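Local coordinates for protein putative phosphosugar isomerases (Salmonella typhimurium LT2, PDB 3FKJ) that probably binds carbohydrate derivatives such as phosphorylated sugars through SIS-type folds and may isomerise them, although its substrate is not established, at residues G121-P126 with I137-W142; K209-V214 with G261-L266. All blocks are in the same frame, centred on the assembly; numbering follows the deposited sequence.

Interaction 1. Residues G121-P126 with I137-W142; sequences GLVYQP and IIEYQW
The Tyr140 ring lies flat against the Val123-Tyr124 peptide, just where two parallel strands end. Its CE2 comes within 3.4 Å of Val123 C, and Val123 O and Tyr124 N both stand over the same face, offset toward the rim. Tyr140 CG sits between backbone N and carbonyl carbon (chi1 58°), which folds the ring back across the neighbouring chain. Leu122 CB meets the ring at CD2, 3.8 Å away, and beyond it Leu122 and Ile138 run side by side, facing Tyr158 of helix 155-170.

Three backbone bonds set the parallel register: Ile138 N to Gly121 O at 2.8 Å, Val123 N to Ile138 O at 2.9 Å, and Tyr140 N to Val123 O at 3.0 Å. The last is the most bent at hydrogen, as the pairing gives way to loop. The short strand axes diverge by 22°.

The other face is closed over Val123 by helix 129-132, the link of this beta-alpha-beta unit, but opens to solvent at Glu139 and Pro126. CG2 of Val123 touches Glu139 CG at 4.0 Å. The extended Glu139 chain carries its carboxylate outward to the exposed Pro126, whose CG lies 3.6 Å from Glu139 OE1. Past the strand ends, Trp142 presents its edge to the Tyr124 face in a T-shaped pair, with planes at 70° and Trp142 CE3 3.6 Å from Tyr124 CZ; both residues are partly exposed.

The chemistry thus divides. Inter-strand backbone hydrogen bonds and a ring lying over the Val123-Tyr124 peptide fix the buried side, and Tyr140 OH is hydrogen-bonded to Gln98 OE1, which limits the ring's movement. At the outer margin the contacts are dispersive or involve a carboxylate beside aliphatic carbon, so they should constrain the loops less strictly.

Interaction 2. Residues K209-V214 with G261-L266; sequences KDEKVV and GTPFIL
Pro263 turns its pyrrolidine ring into the angle between Glu211 and the Val213 carbonyl: CG of Pro263 lies 3.2 Å from Val213 O and 3.4 Å from Glu211 OE1. The chain of Glu211, with CG anti to the carbonyl carbon (chi1 -57°) and a further bend at chi2 (-65°), crosses the proline ring obliquely and brings CD and OE1 up against its CG corner. The polar partners identified belong to the other oxygen, OE2. A water donates to Glu211 OE2 at 2.6 Å and to Gly261 O at 2.8 Å, bridging the two segments, and Lys290 forms a salt bridge with OE2. That neighbouring positive charge would be expected to favour the ionised carboxylate.

Deeper in, the contact is apolar. Val214 CG2 faces Pro263 CB at 4.2 Å, while Val214 CG1 approaches the end of Ile265 more closely than ordinary van der Waals packing, so the exact spacing there is doubtful. Direct hydrogen bonding between the segments is absent; Pro263 instead makes its backbone bond to Tyr215, one residue further along strand 213-218.

The contact lies near the N-terminal ends of the adjacent parallel strands 213-218 and 263-268. Trp208 and Phe204 of helix 198-208 cover Val214, Pro263 and Ile265 between them, strand 290-295 flanks Ile265, and Val213 packs on Asn241 of the second subunit.

In the fold
The two contacts belong to separate parallel sheets on opposite sides of the chain's centre, with their centres 34 Å apart and their nearest atoms about 19 Å apart, so neither touches the other. Interaction 1 joins the edge strand 136-139 to its neighbour 118-123 within the SIS domain. Interaction 2 joins the inner strands 213-218 and 263-268 of the second sheet, whose 2-1-3-4 order repeats the first four positions of the first sheet's 2-1-3-4-5, consistent with a second SIS-like unit. They follow in series along the chain. No ligand marks an active site, so neither contact can be placed relative to one.

Interaction 1. Residues G121-P126 with I137-W142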
ATOM      1  N   GLY A 121      21.791  -4.424  -0.019  1.00 33.67           N
ATOM      2  CA  GLY A 121      21.126  -5.719   0.062  1.00 34.33           C
ATOM      3  C   GLY A 121      21.120  -6.261   1.471  1.00 35.26           C
ATOM      4  O   GLY A 121      22.196  -6.444   2.067  1.00 33.73           O
ATOM      5  N   LEU A 122      19.913  -6.522   1.998  1.00 35.84           N
ATOM      6  CA  LEU A 122      19.738  -7.216   3.289  1.00 36.18           C
ATOM      7  C   LEU A 122      19.497  -8.716   3.026  1.00 36.60           C
ATOM      8  O   LEU A 122      18.561  -9.094   2.291  1.00 35.08           O
ATOM      9  CB  LEU A 122      18.558  -6.614   4.068  1.00 37.54           C
ATOM     10  CG  LEU A 122      18.649  -5.252   4.772  1.00 39.32           C
ATOM     11  CD1 LEU A 122      18.996  -4.132   3.817  1.00 42.45           C
ATOM     12  CD2 LEU A 122      17.303  -4.972   5.394  1.00 37.93           C
ATOM     13  N   VAL A 123      20.354  -9.565   3.591  1.00 36.31           N
ATOM     14  CA  VAL A 123      20.247 -11.022   3.404  1.00 37.31           C
ATOM     15  C   VAL A 123      20.376 -11.716   4.748  1.00 37.55           C
ATOM     16  O   VAL A 123      20.960 -11.178   5.674  1.00 35.41           O
ATOM     17  CB  VAL A 123      21.336 -11.597   2.431  1.00 38.63           C
ATOM     18  CG1 VAL A 123      21.289 -10.915   1.069  1.00 36.14           C
ATOM     19  CG2 VAL A 123      22.749 -11.509   3.043  1.00 31.91           C
ATOM     20  N   TYR A 124      19.793 -12.895   4.863  1.00 39.43           N
ATOM     21  CA  TYR A 124      20.046 -13.746   6.020  1.00 44.48           C
ATOM     22  C   TYR A 124      21.223 -14.691   5.695  1.00 46.97           C
ATOM     23  O   TYR A 124      22.135 -14.884   6.508  1.00 46.31           O
ATOM     24  CB  TYR A 124      18.790 -14.529   6.412  1.00 44.02           C
ATOM     25  CG  TYR A 124      19.046 -15.563   7.495  1.00 49.39           C
ATOM     26  CD1 TYR A 124      19.476 -15.179   8.757  1.00 48.99           C
ATOM     27  CD2 TYR A 124      18.855 -16.912   7.252  1.00 52.08           C
ATOM     28  CE1 TYR A 124      19.711 -16.105   9.752  1.00 52.69           C
ATOM     29  CE2 TYR A 124      19.094 -17.860   8.243  1.00 55.59           C
ATOM     30  CZ  TYR A 124      19.520 -17.447   9.495  1.00 56.42           C
ATOM     31  OH  TYR A 124      19.759 -18.372  10.490  1.00 61.80           O
ATOM     32  N   GLN A 125      21.180 -15.248   4.483  1.00 50.31           N
ATOM     33  CA  GLN A 125      22.204 -16.143   3.960  1.00 53.64           C
ATOM     34  C   GLN A 125      23.193 -15.360   3.100  1.00 53.81           C
ATOM     35  O   GLN A 125      22.786 -14.807   2.080  1.00 51.17           O
ATOM     36  CB  GLN A 125      21.542 -17.202   3.072  1.00 54.71           C
ATOM     37  CG  GLN A 125      20.664 -18.202   3.808  1.00 58.65           C
ATOM     38  CD  GLN A 125      21.474 -19.371   4.378  1.00 63.19           C
ATOM     39  OE1 GLN A 125      22.687 -19.498   4.124  1.00 62.08           O
ATOM     40  NE2 GLN A 125      20.810 -20.221   5.160  1.00 54.10           N
ATOM     41  N   PRO A 126      24.491 -15.332   3.488  1.00 55.49           N
ATOM     42  CA  PRO A 126      25.532 -14.697   2.674  1.00 54.92           C
ATOM     43  C   PRO A 126      25.890 -15.487   1.406  1.00 54.33           C
ATOM     44  O   PRO A 126      25.501 -16.650   1.266  1.00 53.16           O
ATOM     45  CB  PRO A 126      26.717 -14.634   3.625  1.00 55.69           C
ATOM     46  CG  PRO A 126      26.498 -15.727   4.583  1.00 55.19           C
ATOM     47  CD  PRO A 126      25.047 -15.907   4.730  1.00 55.63           C
ATOM     48  N   ILE A 137      26.202  -4.950   1.554  1.00 35.18           N
ATOM     49  CA  ILE A 137      25.500  -6.133   2.046  1.00 37.58           C
ATOM     50  C   ILE A 137      25.352  -6.084   3.569  1.00 37.69           C
ATOM     51  O   ILE A 137      26.318  -5.867   4.272  1.00 38.76           O
ATOM     52  CB  ILE A 137      26.253  -7.449   1.690  1.00 36.54           C
ATOM     53  CG1 ILE A 137      26.403  -7.591   0.169  1.00 40.91           C
ATOM     54  CG2 ILE A 137      25.498  -8.651   2.260  1.00 33.35           C
ATOM     55  CD1 ILE A 137      27.605  -8.435  -0.274  1.00 40.66           C
ATOM     56  N   ILE A 138      24.142  -6.295   4.064  1.00 37.72           N
ATOM     57  CA  ILE A 138      23.897  -6.430   5.489  1.00 35.98           C
ATOM     58  C   ILE A 138      23.408  -7.850   5.733  1.00 36.10           C
ATOM     59  O   ILE A 138      22.449  -8.291   5.122  1.00 35.79           O
ATOM     60  CB  ILE A 138      22.856  -5.414   5.986  1.00 35.85           C
ATOM     61  CG1 ILE A 138      23.456  -3.987   5.976  1.00 32.76           C
ATOM     62  CG2 ILE A 138      22.374  -5.803   7.381  1.00 32.51           C
ATOM     63  CD1 ILE A 138      22.542  -2.879   5.417  1.00 30.01           C
ATOM     64  N   GLU A 139      24.084  -8.575   6.611  1.00 35.71           N
ATOM     65  CA  GLU A 139      23.592  -9.874   7.033  1.00 37.25           C
ATOM     66  C   GLU A 139      22.800  -9.648   8.298  1.00 36.86           C
ATOM     67  O   GLU A 139      23.378  -9.441   9.373  1.00 36.74           O
ATOM     68  CB  GLU A 139      24.733 -10.826   7.283  1.00 38.54           C
ATOM     69  CG  GLU A 139      25.415 -11.255   5.998  1.00 44.98           C
ATOM     70  CD  GLU A 139      26.715 -11.948   6.260  1.00 48.10           C
ATOM     71  OE1 GLU A 139      26.683 -12.974   6.965  1.00 47.26           O
ATOM     72  OE2 GLU A 139      27.742 -11.459   5.764  1.00 46.26           O
ATOM     73  N   TYR A 140      21.478  -9.598   8.158  1.00 35.25           N
ATOM     74  CA  TYR A 140      20.626  -9.353   9.302  1.00 34.80           C
ATOM     75  C   TYR A 140      20.509 -10.647  10.063  1.00 35.03           C
ATOM     76  O   TYR A 140      20.802 -11.712   9.529  1.00 35.76           O
ATOM     77  CB  TYR A 140      19.243  -8.812   8.906  1.00 34.28           C
ATOM     78  CG  TYR A 140      18.421  -9.673   7.980  1.00 33.51           C
ATOM     79  CD1 TYR A 140      17.702 -10.760   8.454  1.00 35.10           C
ATOM     80  CD2 TYR A 140      18.313  -9.367   6.629  1.00 37.52           C
ATOM     81  CE1 TYR A 140      16.930 -11.532   7.612  1.00 32.83           C
ATOM     82  CE2 TYR A 140      17.529 -10.132   5.774  1.00 31.27           C
ATOM     83  CZ  TYR A 140      16.850 -11.219   6.268  1.00 36.98           C
ATOM     84  OH  TYR A 140      16.053 -11.979   5.424  1.00 32.25           O
ATOM     85  N   GLN A 141      20.054 -10.554  11.302  1.00 35.52           N
ATOM     86  CA  GLN A 141      19.819 -11.725  12.113  1.00 36.05           C
ATOM     87  C   GLN A 141      18.360 -12.166  12.137  1.00 37.46           C
ATOM     88  O   GLN A 141      17.425 -11.364  12.001  1.00 34.63           O
ATOM     89  CB  GLN A 141      20.326 -11.459  13.508  1.00 36.85           C
ATOM     90  CG  GLN A 141      21.801 -11.144  13.493  1.00 40.17           C
ATOM     91  CD  GLN A 141      22.459 -11.651  14.688  1.00 45.45           C
ATOM     92  OE1 GLN A 141      22.545 -10.956  15.677  1.00 49.12           O
ATOM     93  NE2 GLN A 141      22.876 -12.902  14.649  1.00 47.18           N
ATOM     94  N   TRP A 142      18.196 -13.469  12.302  1.00 38.38           N
ATOM     95  CA  TRP A 142      16.908 -14.108  12.281  1.00 39.19           C
ATOM     96  C   TRP A 142      16.966 -15.421  13.067  1.00 38.27           C
ATOM     97  O   TRP A 142      17.923 -16.153  12.965  1.00 37.12           O
ATOM     98  CB  TRP A 142      16.518 -14.398  10.830  1.00 40.43           C
ATOM     99  CG  TRP A 142      15.269 -15.197  10.712  1.00 44.84           C
ATOM    100  CD1 TRP A 142      13.985 -14.717  10.666  1.00 49.39           C
ATOM    101  CD2 TRP A 142      15.168 -16.630  10.635  1.00 48.22           C
ATOM    102  NE1 TRP A 142      13.095 -15.762  10.555  1.00 49.87           N
ATOM    103  CE2 TRP A 142      13.790 -16.945  10.534  1.00 51.69           C
ATOM    104  CE3 TRP A 142      16.105 -17.670  10.624  1.00 50.26           C
ATOM    105  CZ2 TRP A 142      13.325 -18.266  10.439  1.00 53.30           C
ATOM    106  CZ3 TRP A 142      15.642 -18.991  10.534  1.00 51.12           C
ATOM    107  CH2 TRP A 142      14.263 -19.271  10.444  1.00 52.58           C
TER

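Interaction 2. Residues K209-V214 with G261-L266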
ATOM      1  N   LYS A 209      -9.052 -20.457  16.858  1.00 33.52           N
ATOM      2  CA  LYS A 209      -8.605 -21.590  16.061  1.00 33.38           C
ATOM      3  C   LYS A 209      -9.534 -22.024  14.941  1.00 35.12           C
ATOM      4  O   LYS A 209      -9.065 -22.631  13.973  1.00 34.28           O
ATOM      5  CB  LYS A 209      -8.330 -22.800  16.969  1.00 33.96           C
ATOM      6  CG  LYS A 209      -9.474 -23.216  17.885  1.00 33.86           C
ATOM      7  CD  LYS A 209      -9.187 -24.588  18.437  1.00 36.15           C
ATOM      8  CE  LYS A 209     -10.226 -25.018  19.448  1.00 35.69           C
ATOM      9  NZ  LYS A 209     -10.176 -26.477  19.501  1.00 38.45           N
ATOM     10  N   ASP A 210     -10.833 -21.720  15.057  1.00 35.58           N
ATOM     11  CA  ASP A 210     -11.800 -22.115  14.033  1.00 35.94           C
ATOM     12  C   ASP A 210     -12.226 -21.016  13.054  1.00 35.41           C
ATOM     13  O   ASP A 210     -13.035 -21.269  12.184  1.00 36.79           O
ATOM     14  CB  ASP A 210     -13.028 -22.745  14.695  1.00 37.04           C
ATOM     15  CG  ASP A 210     -12.669 -23.952  15.549  1.00 37.66           C
ATOM     16  OD1 ASP A 210     -11.878 -24.794  15.078  1.00 34.96           O
ATOM     17  OD2 ASP A 210     -13.144 -24.047  16.692  1.00 40.83           O
ATOM     18  N   GLU A 211     -11.657 -19.815  13.158  1.00 33.93           N
ATOM     19  CA  GLU A 211     -11.972 -18.728  12.228  1.00 31.45           C
ATOM     20  C   GLU A 211     -11.361 -18.999  10.847  1.00 31.52           C
ATOM     21  O   GLU A 211     -10.215 -19.441  10.722  1.00 31.22           O
ATOM     22  CB  GLU A 211     -11.487 -17.391  12.785  1.00 31.22           C
ATOM     23  CG  GLU A 211     -12.075 -17.057  14.181  1.00 34.48           C
ATOM     24  CD  GLU A 211     -13.586 -16.862  14.145  1.00 36.11           C
ATOM     25  OE1 GLU A 211     -14.158 -16.820  13.037  1.00 35.76           O
ATOM     26  OE2 GLU A 211     -14.221 -16.768  15.215  1.00 35.71           O
ATOM     27  N   LYS A 212     -12.155 -18.764   9.823  1.00 34.32           N
ATOM     28  CA  LYS A 212     -11.769 -18.943   8.422  1.00 35.91           C
ATOM     29  C   LYS A 212     -11.412 -17.614   7.730  1.00 33.26           C
ATOM     30  O   LYS A 212     -10.831 -17.630   6.653  1.00 31.76           O
ATOM     31  CB  LYS A 212     -12.957 -19.527   7.636  1.00 38.32           C
ATOM     32  CG  LYS A 212     -13.714 -20.680   8.296  1.00 51.05           C
ATOM     33  CD  LYS A 212     -13.375 -22.027   7.665  1.00 57.19           C
ATOM     34  CE  LYS A 212     -14.337 -23.108   8.171  1.00 62.21           C
ATOM     35  NZ  LYS A 212     -14.034 -24.460   7.613  1.00 64.44           N
ATOM     36  N   VAL A 213     -11.876 -16.497   8.296  1.00 31.97           N
ATOM     37  CA  VAL A 213     -11.598 -15.141   7.791  1.00 33.06           C
ATOM     38  C   VAL A 213     -11.190 -14.244   8.959  1.00 32.79           C
ATOM     39  O   VAL A 213     -11.912 -14.124   9.955  1.00 31.38           O
ATOM     40  CB  VAL A 213     -12.813 -14.467   7.122  1.00 32.86           C
ATOM     41  CG1 VAL A 213     -12.352 -13.172   6.425  1.00 32.91           C
ATOM     42  CG2 VAL A 213     -13.481 -15.400   6.113  1.00 34.19           C
ATOM     43  N   VAL A 214     -10.019 -13.631   8.843  1.00 33.08           N
ATOM     44  CA  VAL A 214      -9.548 -12.687   9.854  1.00 32.88           C
ATOM     45  C   VAL A 214      -9.125 -11.369   9.175  1.00 31.77           C
ATOM     46  O   VAL A 214      -8.358 -11.393   8.197  1.00 32.83           O
ATOM     47  CB  VAL A 214      -8.378 -13.295  10.675  1.00 31.00           C
ATOM     48  CG1 VAL A 214      -7.746 -12.228  11.605  1.00 26.78           C
ATOM     49  CG2 VAL A 214      -8.860 -14.508  11.457  1.00 29.82           C
ATOM     50  N   GLY A 261     -19.231 -11.004  15.678  1.00 31.75           N
ATOM     51  CA  GLY A 261     -18.305 -12.111  15.532  1.00 30.50           C
ATOM     52  C   GLY A 261     -17.305 -12.007  14.394  1.00 31.55           C
ATOM     53  O   GLY A 261     -16.466 -12.889  14.249  1.00 32.36           O
ATOM     54  N   THR A 262     -17.378 -10.942  13.589  1.00 33.11           N
ATOM     55  CA  THR A 262     -16.429 -10.738  12.511  1.00 32.72           C
ATOM     56  C   THR A 262     -15.069 -10.519  13.131  1.00 32.28           C
ATOM     57  O   THR A 262     -14.928  -9.650  13.972  1.00 31.12           O
ATOM     58  CB  THR A 262     -16.768  -9.526  11.650  1.00 33.66           C
ATOM     59  OG1 THR A 262     -18.083  -9.689  11.122  1.00 34.72           O
ATOM     60  CG2 THR A 262     -15.741  -9.391  10.503  1.00 29.64           C
ATOM     61  N   PRO A 263     -14.082 -11.359  12.781  1.00 32.94           N
ATOM     62  CA  PRO A 263     -12.784 -11.277  13.476  1.00 32.99           C
ATOM     63  C   PRO A 263     -11.843 -10.184  12.962  1.00 31.14           C
ATOM     64  O   PRO A 263     -11.570 -10.111  11.778  1.00 32.41           O
ATOM     65  CB  PRO A 263     -12.185 -12.680  13.267  1.00 30.21           C
ATOM     66  CG  PRO A 263     -13.331 -13.528  12.746  1.00 31.08           C
ATOM     67  CD  PRO A 263     -14.111 -12.535  11.898  1.00 34.45           C
ATOM     68  N   PHE A 264     -11.401  -9.332  13.874  1.00 32.93           N
ATOM     69  CA  PHE A 264     -10.406  -8.295  13.623  1.00 33.12           C
ATOM     70  C   PHE A 264      -9.277  -8.415  14.649  1.00 31.27           C
ATOM     71  O   PHE A 264      -9.525  -8.502  15.845  1.00 29.74           O
ATOM     72  CB  PHE A 264     -11.020  -6.901  13.799  1.00 33.43           C
ATOM     73  CG  PHE A 264     -12.150  -6.601  12.865  1.00 33.24           C
ATOM     74  CD1 PHE A 264     -11.906  -6.014  11.634  1.00 37.65           C
ATOM     75  CD2 PHE A 264     -13.464  -6.865  13.230  1.00 33.57           C
ATOM     76  CE1 PHE A 264     -12.950  -5.721  10.758  1.00 32.96           C
ATOM     77  CE2 PHE A 264     -14.507  -6.569  12.373  1.00 31.89           C
ATOM     78  CZ  PHE A 264     -14.231  -6.003  11.103  1.00 33.58           C
ATOM     79  N   ILE A 265      -8.045  -8.385  14.171  1.00 29.18           N
ATOM     80  CA  ILE A 265      -6.890  -8.189  15.014  1.00 30.77           C
ATOM     81  C   ILE A 265      -6.363  -6.769  14.688  1.00 30.61           C
ATOM     82  O   ILE A 265      -5.928  -6.501  13.548  1.00 30.72           O
ATOM     83  CB  ILE A 265      -5.778  -9.267  14.767  1.00 32.63           C
ATOM     84  CG1 ILE A 265      -6.398 -10.674  14.887  1.00 31.83           C
ATOM     85  CG2 ILE A 265      -4.585  -9.024  15.756  1.00 31.77           C
ATOM     86  CD1 ILE A 265      -5.641 -11.810  14.213  1.00 27.27           C
ATOM     87  N   LEU A 266      -6.458  -5.884  15.687  1.00 30.97           N
ATOM     88  CA  LEU A 266      -5.991  -4.502  15.604  1.00 31.31           C
ATOM     89  C   LEU A 266      -4.651  -4.404  16.296  1.00 31.36           C
ATOM     90  O   LEU A 266      -4.515  -4.744  17.461  1.00 31.08           O
ATOM     91  CB  LEU A 266      -6.980  -3.511  16.223  1.00 30.68           C
ATOM     92  CG  LEU A 266      -6.600  -2.011  16.308  1.00 29.27           C
ATOM     93  CD1 LEU A 266      -6.490  -1.418  14.927  1.00 32.01           C
ATOM     94  CD2 LEU A 266      -7.625  -1.242  17.101  1.00 38.38           C
TER
HETATM   95  O   HOH W   1     -16.484 -15.493  15.153  1.00 29.04           O